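Local coordinates for glycosyl hydrolases family 31 family protein (Aspergillus niger, PDB 6DRU) that hydrolyses terminal alpha-xylosyl residues, releasing alpha-xylose from the non-reducing terminal glucose of xyloglucan oligosaccharides, at residues 168-176 against 396-405; 345-354 against 423-431. One frame throughout, in Å; residues are numbered along the deposited sequence.

Interaction 1: 168-176 against 396-405; sequences DMVNFNSYI and QADGGALGEA. With BGC (beta-D-glucopyranose), chain F.
The phenyl ring of F172 lies against A405, whose CB sits 3.8 Å from the ring centroid and only 24° off the ring normal, a CH-pi contact over one face; CB of Y175, the last residue of the same turn, lies over the opposite face. This is where a type II beta turn, F172 to Y175, meets the loop that follows strand 391-394 of the family 31 TIM barrel, the loop beginning next to the probable active-site residue D395. With CG between its backbone N and carbonyl carbon (chi1 56°), F172 leads the outer part of its ring away, and CB and CG, nearest A405, make the contact.

N173 reaches the active site. Its ND2 gives a fairly straight hydrogen bond to OE2 of E404 (3.2 Å, 163° at the hydrogen), with the acceptor close to the amide plane but the amide approaching from above the carboxylate plane. The other end of the amide, OD1, accepts from the backbone N of D487, the probable proton donor, which fixes the rotation of this side chain. E404 OE1 forms a salt bridge to K119 of a second subunit, so the neighbouring subunit reaches the carboxylate that binds the sugar.

D398 pairs through OD1 with R470, a xylose-pocket residue. Its OD2 lies 3.0 Å from F172 O, two acceptors side by side. One water donates to both OD2 and Y175 O; another accepts from S174 N and probably donates to OD2. Weak bonds from N171 ND2 to D398 O and from N173 N to G403 O add to the join. At the substrate end, O4 of the bound beta-D-glucopyranose donates to E404 OE2 at 2.6 Å.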
ATOM      1  N   ASP A 168     -15.434   6.033  15.732  1.00 65.27           N
ATOM      2  CA  ASP A 168     -14.141   5.558  15.265  1.00 69.56           C
ATOM      3  C   ASP A 168     -13.456   4.750  16.360  1.00 63.35           C
ATOM      4  O   ASP A 168     -13.480   5.122  17.536  1.00 66.03           O
ATOM      5  CB  ASP A 168     -13.258   6.734  14.851  1.00 56.59           C
ATOM      6  CG  ASP A 168     -13.963   7.687  13.908  1.00 78.02           C
ATOM      7  OD1 ASP A 168     -14.506   7.215  12.887  1.00 82.11           O
ATOM      8  OD2 ASP A 168     -13.980   8.904  14.192  1.00 82.77           O
ATOM      9  N   MET A 169     -12.841   3.635  15.971  1.00 59.51           N
ATOM     10  CA  MET A 169     -12.159   2.764  16.928  1.00 68.12           C
ATOM     11  C   MET A 169     -10.670   3.104  16.982  1.00 63.27           C
ATOM     12  O   MET A 169      -9.799   2.331  16.584  1.00 69.52           O
ATOM     13  CB  MET A 169     -12.394   1.302  16.573  1.00 60.23           C
ATOM     14  CG  MET A 169     -13.801   0.826  16.881  1.00 55.46           C
ATOM     15  SD  MET A 169     -13.924  -0.968  16.875  1.00 75.53           S
ATOM     16  CE  MET A 169     -14.383  -1.262  15.173  1.00 60.67           C
ATOM     17  N   VAL A 170     -10.394   4.300  17.496  1.00 60.86           N
ATOM     18  CA  VAL A 170      -9.034   4.769  17.735  1.00 63.14           C
ATOM     19  C   VAL A 170      -9.020   5.448  19.099  1.00 60.90           C
ATOM     20  O   VAL A 170      -9.820   6.352  19.359  1.00 64.06           O
ATOM     21  CB  VAL A 170      -8.534   5.717  16.626  1.00 44.17           C
ATOM     22  CG1 VAL A 170      -9.580   6.765  16.290  1.00 59.51           C
ATOM     23  CG2 VAL A 170      -7.226   6.375  17.038  1.00 63.41           C
ATOM     24  N   ASN A 171      -8.124   5.002  19.974  1.00 63.53           N
ATOM     25  CA  ASN A 171      -8.136   5.439  21.363  1.00 55.22           C
ATOM     26  C   ASN A 171      -7.414   6.767  21.541  1.00 54.22           C
ATOM     27  O   ASN A 171      -6.380   7.018  20.916  1.00 59.73           O
ATOM     28  CB  ASN A 171      -7.487   4.380  22.254  1.00 56.70           C
ATOM     29  CG  ASN A 171      -8.271   3.085  22.288  1.00 65.36           C
ATOM     30  OD1 ASN A 171      -9.383   3.006  21.766  1.00 70.10           O
ATOM     31  ND2 ASN A 171      -7.696   2.060  22.906  1.00 62.52           N
ATOM     32  N   PHE A 172      -7.972   7.618  22.398  1.00 61.36           N
ATOM     33  CA  PHE A 172      -7.285   8.807  22.890  1.00 59.07           C
ATOM     34  C   PHE A 172      -7.950   9.231  24.196  1.00 61.50           C
ATOM     35  O   PHE A 172      -8.909   8.606  24.656  1.00 60.04           O
ATOM     36  CB  PHE A 172      -7.267   9.935  21.849  1.00 51.95           C
ATOM     37  CG  PHE A 172      -8.624  10.339  21.343  1.00 60.11           C
ATOM     38  CD1 PHE A 172      -9.404  11.244  22.045  1.00 55.55           C
ATOM     39  CD2 PHE A 172      -9.099   9.842  20.140  1.00 55.72           C
ATOM     40  CE1 PHE A 172     -10.644  11.628  21.569  1.00 51.41           C
ATOM     41  CE2 PHE A 172     -10.338  10.220  19.658  1.00 55.06           C
ATOM     42  CZ  PHE A 172     -11.112  11.113  20.374  1.00 58.88           C
ATOM     43  N   ASN A 173      -7.412  10.292  24.797  1.00 62.21           N
ATOM     44  CA  ASN A 173      -7.822  10.747  26.124  1.00 68.02           C
ATOM     45  C   ASN A 173      -9.335  10.908  26.221  1.00 63.26           C
ATOM     46  O   ASN A 173      -9.936  11.685  25.472  1.00 64.32           O
ATOM     47  CB  ASN A 173      -7.124  12.072  26.446  1.00 63.81           C
ATOM     48  CG  ASN A 173      -7.105  12.381  27.932  1.00 66.54           C
ATOM     49  OD1 ASN A 173      -8.042  12.053  28.660  1.00 67.30           O
ATOM     50  ND2 ASN A 173      -6.033  13.018  28.389  1.00 57.74           N
ATOM     51  N   SER A 174      -9.940  10.156  27.147  1.00 61.89           N
ATOM     52  CA  SER A 174     -11.367  10.161  27.498  1.00 58.08           C
ATOM     53  C   SER A 174     -12.238   9.440  26.476  1.00 63.62           C
ATOM     54  O   SER A 174     -13.472   9.506  26.579  1.00 62.57           O
ATOM     55  CB  SER A 174     -11.916  11.577  27.692  1.00 57.67           C
ATOM     56  OG  SER A 174     -12.227  12.171  26.443  1.00 49.12           O
ATOM     57  N   TYR A 175     -11.649   8.747  25.503  1.00 66.23           N
ATOM     58  CA  TYR A 175     -12.388   8.142  24.396  1.00 57.23           C
ATOM     59  C   TYR A 175     -11.934   6.690  24.260  1.00 59.36           C
ATOM     60  O   TYR A 175     -10.855   6.422  23.723  1.00 62.26           O
ATOM     61  CB  TYR A 175     -12.158   8.929  23.110  1.00 56.21           C
ATOM     62  CG  TYR A 175     -12.980   8.494  21.916  1.00 59.51           C
ATOM     63  CD1 TYR A 175     -14.317   8.849  21.800  1.00 65.36           C
ATOM     64  CD2 TYR A 175     -12.410   7.748  20.895  1.00 57.29           C
ATOM     65  CE1 TYR A 175     -15.068   8.462  20.703  1.00 61.16           C
ATOM     66  CE2 TYR A 175     -13.152   7.355  19.797  1.00 62.77           C
ATOM     67  CZ  TYR A 175     -14.478   7.714  19.705  1.00 66.24           C
ATOM     68  OH  TYR A 175     -15.215   7.325  18.611  1.00 66.63           O
ATOM     69  N   ILE A 176     -12.750   5.760  24.745  1.00 58.45           N
ATOM     70  CA  ILE A 176     -12.419   4.336  24.698  1.00 55.37           C
ATOM     71  C   ILE A 176     -13.461   3.604  23.861  1.00 61.09           C
ATOM     72  O   ILE A 176     -14.365   2.968  24.420  1.00 63.88           O
ATOM     73  CB  ILE A 176     -12.339   3.731  26.108  1.00 52.59           C
ATOM     74  CG1 ILE A 176     -11.582   4.665  27.052  1.00 51.04           C
ATOM     75  CG2 ILE A 176     -11.664   2.368  26.061  1.00 53.86           C
ATOM     76  CD1 ILE A 176     -11.768   4.321  28.512  1.00 47.14           C
ATOM     77  N   GLN A 396      -2.202   7.322  30.640  1.00 65.42           N
ATOM     78  CA  GLN A 396      -1.724   7.724  29.315  1.00 62.77           C
ATOM     79  C   GLN A 396      -1.271   6.531  28.478  1.00 57.94           C
ATOM     80  O   GLN A 396      -0.290   6.609  27.736  1.00 80.05           O
ATOM     81  CB  GLN A 396      -0.605   8.760  29.431  1.00 48.05           C
ATOM     82  CG  GLN A 396      -1.103  10.125  29.836  1.00 60.46           C
ATOM     83  CD  GLN A 396      -1.194  11.073  28.665  1.00 60.77           C
ATOM     84  OE1 GLN A 396      -0.239  11.227  27.909  1.00 76.03           O
ATOM     85  NE2 GLN A 396      -2.346  11.711  28.505  1.00 70.65           N
ATOM     86  N   ALA A 397      -1.993   5.419  28.589  1.00 60.39           N
ATOM     87  CA  ALA A 397      -1.673   4.198  27.858  1.00 63.12           C
ATOM     88  C   ALA A 397      -2.752   3.860  26.832  1.00 57.84           C
ATOM     89  O   ALA A 397      -3.159   2.706  26.691  1.00 61.48           O
ATOM     90  CB  ALA A 397      -1.468   3.033  28.820  1.00 50.53           C
ATOM     91  N   ASP A 398      -3.219   4.872  26.096  1.00 54.83           N
ATOM     92  CA  ASP A 398      -4.263   4.644  25.103  1.00 59.44           C
ATOM     93  C   ASP A 398      -3.756   3.814  23.930  1.00 68.39           C
ATOM     94  O   ASP A 398      -4.525   3.046  23.339  1.00 73.36           O
ATOM     95  CB  ASP A 398      -4.821   5.980  24.610  1.00 64.46           C
ATOM     96  CG  ASP A 398      -5.543   6.753  25.704  1.00 77.08           C
ATOM     97  OD1 ASP A 398      -4.861   7.382  26.544  1.00 72.44           O
ATOM     98  OD2 ASP A 398      -6.793   6.734  25.724  1.00 74.71           O
ATOM     99  N   GLY A 399      -2.489   3.945  23.585  1.00 65.55           N
ATOM    100  CA  GLY A 399      -1.915   3.188  22.494  1.00 63.42           C
ATOM    101  C   GLY A 399      -1.620   4.071  21.293  1.00 71.34           C
ATOM    102  O   GLY A 399      -2.341   5.034  20.999  1.00 71.74           O
ATOM    103  N   GLY A 400      -0.552   3.728  20.578  1.00 65.06           N
ATOM    104  CA  GLY A 400      -0.122   4.502  19.431  1.00 61.91           C
ATOM    105  C   GLY A 400       0.679   5.724  19.832  1.00 57.43           C
ATOM    106  O   GLY A 400       1.880   5.627  20.095  1.00 59.97           O
ATOM    107  N   ALA A 401       0.024   6.881  19.878  1.00 52.00           N
ATOM    108  CA  ALA A 401       0.642   8.092  20.400  1.00 57.17           C
ATOM    109  C   ALA A 401       0.655   8.025  21.927  1.00 56.07           C
ATOM    110  O   ALA A 401       0.345   6.995  22.531  1.00 64.15           O
ATOM    111  CB  ALA A 401      -0.085   9.328  19.878  1.00 52.81           C
ATOM    112  N   LEU A 402       1.005   9.130  22.577  1.00 55.67           N
ATOM    113  CA  LEU A 402       1.098   9.158  24.036  1.00 61.63           C
ATOM    114  C   LEU A 402      -0.170   9.769  24.632  1.00 68.23           C
ATOM    115  O   LEU A 402      -0.174  10.859  25.204  1.00 68.67           O
ATOM    116  CB  LEU A 402       2.353   9.911  24.474  1.00 56.98           C
ATOM    117  CG  LEU A 402       2.735   9.775  25.950  1.00 59.51           C
ATOM    118  CD1 LEU A 402       2.644   8.326  26.407  1.00 57.51           C
ATOM    119  CD2 LEU A 402       4.131  10.327  26.193  1.00 56.22           C
ATOM    120  N   GLY A 403      -1.275   9.042  24.460  1.00 54.33           N
ATOM    121  CA  GLY A 403      -2.491   9.306  25.199  1.00 66.53           C
ATOM    122  C   GLY A 403      -3.438  10.324  24.598  1.00 66.84           C
ATOM    123  O   GLY A 403      -4.566  10.457  25.092  1.00 67.70           O
ATOM    124  N   GLU A 404      -3.031  11.050  23.561  1.00 56.34           N
ATOM    125  CA  GLU A 404      -3.860  12.092  22.978  1.00 46.28           C
ATOM    126  C   GLU A 404      -4.148  11.794  21.512  1.00 56.37           C
ATOM    127  O   GLU A 404      -3.498  10.955  20.882  1.00 57.11           O
ATOM    128  CB  GLU A 404      -3.197  13.469  23.108  1.00 56.43           C
ATOM    129  CG  GLU A 404      -2.792  13.832  24.525  1.00 58.09           C
ATOM    130  CD  GLU A 404      -3.973  14.237  25.385  1.00 67.10           C
ATOM    131  OE1 GLU A 404      -5.085  14.398  24.838  1.00 70.31           O
ATOM    132  OE2 GLU A 404      -3.789  14.390  26.611  1.00 68.44           O
ATOM    133  N   ALA A 405      -5.140  12.501  20.975  1.00 59.56           N
ATOM    134  CA  ALA A 405      -5.523  12.382  19.576  1.00 53.07           C
ATOM    135  C   ALA A 405      -4.655  13.229  18.657  1.00 55.20           C
ATOM    136  O   ALA A 405      -4.968  13.358  17.470  1.00 67.08           O
ATOM    137  CB  ALA A 405      -6.995  12.762  19.398  1.00 56.84           C
TER
HETATM  138  C2  BGC F   5      -1.755  18.219  27.543  1.00 78.70           C
HETATM  139  C3  BGC F   5      -1.891  16.800  27.111  1.00 77.59           C
HETATM  140  C4  BGC F   5      -1.162  15.882  28.109  1.00 70.77           C
HETATM  141  C5  BGC F   5      -1.605  16.182  29.513  1.00 73.66           C
HETATM  142  C6  BGC F   5      -0.784  15.360  30.497  1.00 72.71           C
HETATM  143  C1  BGC F   5      -2.273  18.326  28.954  1.00 74.67           C
HETATM  144  O2  BGC F   5      -2.513  19.088  26.672  1.00 83.71           O
HETATM  145  O3  BGC F   5      -1.347  16.656  25.849  1.00 76.03           O
HETATM  146  O4  BGC F   5      -1.453  14.534  27.815  1.00 63.38           O
HETATM  147  O5  BGC F   5      -1.419  17.554  29.801  1.00 79.50           O
HETATM  148  O6  BGC F   5      -0.894  15.920  31.789  1.00 61.37           O
HETATM  149  O   HOH W   1      -7.921   7.782  27.791  1.00 56.40           O
HETATM  150  O   HOH W   2      -8.794   5.042  25.174  1.00 61.94           O

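Interaction 2: 345-354 against 423-431; sequences SATRDGPGTT and PNVNYAAGT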
ATOM      1  N   SER A 345       7.747  -0.642  21.295  1.00 51.37           N
ATOM      2  CA  SER A 345       7.103  -0.425  20.014  1.00 51.33           C
ATOM      3  C   SER A 345       7.857   0.655  19.244  1.00 56.36           C
ATOM      4  O   SER A 345       8.693   1.381  19.792  1.00 60.10           O
ATOM      5  CB  SER A 345       5.640  -0.026  20.205  1.00 60.27           C
ATOM      6  OG  SER A 345       5.537   1.248  20.818  1.00 57.42           O
ATOM      7  N   ALA A 346       7.561   0.760  17.953  1.00 54.50           N
ATOM      8  CA  ALA A 346       8.262   1.730  17.129  1.00 50.70           C
ATOM      9  C   ALA A 346       7.436   2.040  15.892  1.00 51.54           C
ATOM     10  O   ALA A 346       6.786   1.152  15.338  1.00 62.09           O
ATOM     11  CB  ALA A 346       9.646   1.215  16.719  1.00 53.19           C
ATOM     12  N   THR A 347       7.463   3.303  15.473  1.00 50.41           N
ATOM     13  CA  THR A 347       6.982   3.641  14.144  1.00 49.94           C
ATOM     14  C   THR A 347       7.786   2.869  13.105  1.00 57.71           C
ATOM     15  O   THR A 347       8.975   2.591  13.287  1.00 60.23           O
ATOM     16  CB  THR A 347       7.084   5.146  13.900  1.00 49.93           C
ATOM     17  OG1 THR A 347       8.438   5.571  14.091  1.00 68.11           O
ATOM     18  CG2 THR A 347       6.177   5.903  14.853  1.00 49.47           C
ATOM     19  N   ARG A 348       7.125   2.515  12.007  1.00 63.02           N
ATOM     20  CA  ARG A 348       7.664   1.507  11.103  1.00 57.43           C
ATOM     21  C   ARG A 348       8.755   2.028  10.173  1.00 55.00           C
ATOM     22  O   ARG A 348       9.346   1.229   9.438  1.00 55.35           O
ATOM     23  CB  ARG A 348       6.518   0.884  10.307  1.00 59.90           C
ATOM     24  CG  ARG A 348       5.433   0.311  11.216  1.00 50.55           C
ATOM     25  CD  ARG A 348       4.430  -0.535  10.461  1.00 43.83           C
ATOM     26  NE  ARG A 348       3.681   0.242   9.483  1.00 48.66           N
ATOM     27  CZ  ARG A 348       2.917  -0.296   8.539  1.00 61.12           C
ATOM     28  NH1 ARG A 348       2.808  -1.616   8.448  1.00 53.83           N
ATOM     29  NH2 ARG A 348       2.264   0.483   7.687  1.00 68.05           N
ATOM     30  N   ASP A 349       9.048   3.328  10.186  1.00 55.89           N
ATOM     31  CA  ASP A 349      10.232   3.843   9.513  1.00 44.97           C
ATOM     32  C   ASP A 349      10.694   5.103  10.228  1.00 55.62           C
ATOM     33  O   ASP A 349       9.926   5.754  10.940  1.00 51.26           O
ATOM     34  CB  ASP A 349       9.987   4.108   8.018  1.00 49.44           C
ATOM     35  CG  ASP A 349       9.029   5.259   7.762  1.00 72.44           C
ATOM     36  OD1 ASP A 349       8.327   5.698   8.698  1.00 93.90           O
ATOM     37  OD2 ASP A 349       8.988   5.736   6.608  1.00 82.97           O
ATOM     38  N   GLY A 350      11.964   5.439  10.029  1.00 59.68           N
ATOM     39  CA  GLY A 350      12.579   6.519  10.761  1.00 49.16           C
ATOM     40  C   GLY A 350      13.212   6.012  12.040  1.00 48.39           C
ATOM     41  O   GLY A 350      13.430   4.808  12.212  1.00 52.99           O
ATOM     42  N   PRO A 351      13.522   6.922  12.965  1.00 53.18           N
ATOM     43  CA  PRO A 351      14.181   6.498  14.213  1.00 47.70           C
ATOM     44  C   PRO A 351      13.357   5.528  15.038  1.00 54.97           C
ATOM     45  O   PRO A 351      13.929   4.705  15.765  1.00 54.94           O
ATOM     46  CB  PRO A 351      14.403   7.822  14.957  1.00 54.70           C
ATOM     47  CG  PRO A 351      13.388   8.758  14.379  1.00 48.79           C
ATOM     48  CD  PRO A 351      13.262   8.371  12.938  1.00 52.95           C
ATOM     49  N   GLY A 352      12.031   5.591  14.945  1.00 55.05           N
ATOM     50  CA  GLY A 352      11.162   4.720  15.707  1.00 50.59           C
ATOM     51  C   GLY A 352      10.424   5.400  16.839  1.00 55.05           C
ATOM     52  O   GLY A 352       9.634   4.738  17.522  1.00 57.04           O
ATOM     53  N   THR A 353      10.660   6.691  17.067  1.00 60.35           N
ATOM     54  CA  THR A 353       9.956   7.407  18.123  1.00 45.66           C
ATOM     55  C   THR A 353       8.464   7.467  17.826  1.00 56.26           C
ATOM     56  O   THR A 353       8.047   7.647  16.679  1.00 55.34           O
ATOM     57  CB  THR A 353      10.518   8.821  18.270  1.00 54.92           C
ATOM     58  OG1 THR A 353      10.631   9.431  16.976  1.00 64.25           O
ATOM     59  CG2 THR A 353      11.886   8.784  18.932  1.00 45.43           C
ATOM     60  N   THR A 354       7.657   7.323  18.876  1.00 58.76           N
ATOM     61  CA  THR A 354       6.209   7.259  18.736  1.00 57.24           C
ATOM     62  C   THR A 354       5.500   8.540  19.155  1.00 64.83           C
ATOM     63  O   THR A 354       4.396   8.808  18.671  1.00 64.00           O
ATOM     64  CB  THR A 354       5.652   6.088  19.550  1.00 54.36           C
ATOM     65  OG1 THR A 354       6.113   6.183  20.905  1.00 57.15           O
ATOM     66  CG2 THR A 354       6.120   4.766  18.960  1.00 49.73           C
ATOM     67  N   PRO A 423       0.363   7.482  14.502  1.00 58.62           N
ATOM     68  CA  PRO A 423       1.339   6.488  14.037  1.00 54.79           C
ATOM     69  C   PRO A 423       0.756   5.081  13.977  1.00 54.33           C
ATOM     70  O   PRO A 423       0.117   4.613  14.923  1.00 59.50           O
ATOM     71  CB  PRO A 423       2.456   6.582  15.081  1.00 46.80           C
ATOM     72  CG  PRO A 423       1.738   6.972  16.333  1.00 47.82           C
ATOM     73  CD  PRO A 423       0.577   7.847  15.914  1.00 55.52           C
ATOM     74  N   ASN A 424       0.988   4.405  12.849  1.00 58.02           N
ATOM     75  CA  ASN A 424       0.727   2.972  12.725  1.00 53.11           C
ATOM     76  C   ASN A 424       2.007   2.241  13.117  1.00 56.28           C
ATOM     77  O   ASN A 424       2.835   1.867  12.284  1.00 63.94           O
ATOM     78  CB  ASN A 424       0.283   2.626  11.309  1.00 47.93           C
ATOM     79  CG  ASN A 424      -0.092   1.164  11.156  1.00 60.36           C
ATOM     80  OD1 ASN A 424      -0.272   0.449  12.142  1.00 60.41           O
ATOM     81  ND2 ASN A 424      -0.205   0.709   9.913  1.00 61.61           N
ATOM     82  N   VAL A 425       2.164   2.035  14.424  1.00 49.97           N
ATOM     83  CA  VAL A 425       3.417   1.541  14.985  1.00 51.35           C
ATOM     84  C   VAL A 425       3.512   0.028  14.848  1.00 56.31           C
ATOM     85  O   VAL A 425       2.520  -0.648  14.546  1.00 58.22           O
ATOM     86  CB  VAL A 425       3.563   1.965  16.458  1.00 57.68           C
ATOM     87  CG1 VAL A 425       3.422   3.470  16.592  1.00 51.92           C
ATOM     88  CG2 VAL A 425       2.533   1.254  17.316  1.00 47.59           C
ATOM     89  N   ASN A 426       4.708  -0.511  15.077  1.00 64.67           N
ATOM     90  CA  ASN A 426       4.938  -1.949  15.103  1.00 52.91           C
ATOM     91  C   ASN A 426       4.827  -2.468  16.530  1.00 55.41           C
ATOM     92  O   ASN A 426       5.483  -1.947  17.438  1.00 51.43           O
ATOM     93  CB  ASN A 426       6.321  -2.289  14.541  1.00 54.81           C
ATOM     94  CG  ASN A 426       6.322  -2.456  13.036  1.00 54.85           C
ATOM     95  OD1 ASN A 426       5.319  -2.855  12.447  1.00 59.74           O
ATOM     96  ND2 ASN A 426       7.456  -2.167  12.407  1.00 56.34           N
ATOM     97  N   TYR A 427       3.999  -3.491  16.722  1.00 52.69           N
ATOM     98  CA  TYR A 427       3.917  -4.225  17.976  1.00 53.74           C
ATOM     99  C   TYR A 427       4.379  -5.659  17.753  1.00 54.18           C
ATOM    100  O   TYR A 427       4.608  -6.097  16.622  1.00 59.88           O
ATOM    101  CB  TYR A 427       2.492  -4.230  18.542  1.00 54.51           C
ATOM    102  CG  TYR A 427       1.977  -2.887  19.000  1.00 50.82           C
ATOM    103  CD1 TYR A 427       2.631  -2.169  19.994  1.00 54.15           C
ATOM    104  CD2 TYR A 427       0.821  -2.345  18.453  1.00 53.58           C
ATOM    105  CE1 TYR A 427       2.155  -0.942  20.418  1.00 64.67           C
ATOM    106  CE2 TYR A 427       0.337  -1.123  18.869  1.00 60.57           C
ATOM    107  CZ  TYR A 427       1.004  -0.425  19.854  1.00 71.18           C
ATOM    108  OH  TYR A 427       0.523   0.795  20.271  1.00 61.68           O
ATOM    109  N   ALA A 428       4.512  -6.397  18.856  1.00 56.65           N
ATOM    110  CA  ALA A 428       4.817  -7.819  18.764  1.00 45.50           C
ATOM    111  C   ALA A 428       3.612  -8.635  18.320  1.00 52.65           C
ATOM    112  O   ALA A 428       3.783  -9.760  17.843  1.00 63.28           O
ATOM    113  CB  ALA A 428       5.332  -8.336  20.106  1.00 44.39           C
ATOM    114  N   ALA A 429       2.405  -8.094  18.464  1.00 57.14           N
ATOM    115  CA  ALA A 429       1.181  -8.796  18.110  1.00 57.77           C
ATOM    116  C   ALA A 429       0.580  -8.310  16.800  1.00 54.02           C
ATOM    117  O   ALA A 429      -0.462  -8.823  16.382  1.00 64.51           O
ATOM    118  CB  ALA A 429       0.150  -8.656  19.236  1.00 57.48           C
ATOM    119  N   GLY A 430       1.201  -7.341  16.150  1.00 53.56           N
ATOM    120  CA  GLY A 430       0.685  -6.780  14.921  1.00 45.42           C
ATOM    121  C   GLY A 430       1.074  -5.321  14.822  1.00 52.60           C
ATOM    122  O   GLY A 430       2.025  -4.877  15.457  1.00 60.34           O
ATOM    123  N   THR A 431       0.330  -4.588  14.006  1.00 50.66           N
ATOM    124  CA  THR A 431       0.507  -3.151  13.888  1.00 47.80           C
ATOM    125  C   THR A 431      -0.609  -2.432  14.636  1.00 53.45           C
ATOM    126  O   THR A 431      -1.559  -3.045  15.126  1.00 55.51           O
ATOM    127  CB  THR A 431       0.532  -2.714  12.420  1.00 53.16           C
ATOM    128  OG1 THR A 431      -0.738  -2.988  11.814  1.00 60.41           O
ATOM    129  CG2 THR A 431       1.626  -3.456  11.666  1.00 53.56           C
TER
HETATM  130  O   HOH W   3       9.426  -0.399  13.137  1.00 56.52           O
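R348 lays its side chain across N424 and N426, its CD 3.2 Å from N426 OD1 and its guanidinium lying with one face under N424 ND2. R348 NH2 and N424 ND2, 3.3 Å apart, are two donors, and each is hydrogen-bonded elsewhere, ND2 to P131 O of a fourth subunit. Separately, R348 NH1 donates to G130 O of that subunit. The bend of the arginine at chi3 (-64°) carries the guanidinium across N424, the two planar groups being 40° apart.

The backbones meet in a short, weakly bonded antiparallel pairing, an excursion within the TIM-barrel region that rests on A346 with N426. These two form a hydrogen-bonded pair, unequally: N426 N to A346 O is short and nearly linear (2.7 Å, 174°), whereas the return bond from A346 N to N426 O is weak at 3.5 Å. A water links T347 O to N426 ND2, donating to the former and accepting from the latter at 2.7 Å, while N426 OD1 accepts from R37 of the fourth subunit.

OD1 of N424 accepts from L433 N of the helix that follows. Apolar packing adds to this: V425 CG1 lies 3.8 Å from T354 CG2, and T347 CG2 meets P423 CB. S345 sets its CB near Y427 CE1 (3.6 Å), while its OG bonds to N364 O.

With few direct polar bonds across the pairing and many of its side-chain donors and acceptors matched by other subunits, the chemistry implies a contact finished by tetramer assembly.

Both contacts are buried, but the centre of interaction 1 lies about 13 Å from the chain centre and that of interaction 2 about 26 Å; one neighbouring subunit reaches interaction 1, two reach interaction 2. Their centres are 16 Å apart and they touch: G400 of 396-405 probably donates through its N to Y427 OH (3.1 Å), and P423 CG packs on the backbone of G400 and A401. Interaction 1 joins the loop between strands 166-168 and 176-183 to a barrel loop through side-chain amide, carboxylate and water bonds beside the bound sugar. Interaction 2 joins two barrel-region excursions through a short backbone pairing and apolar packing, away from the annotated sites.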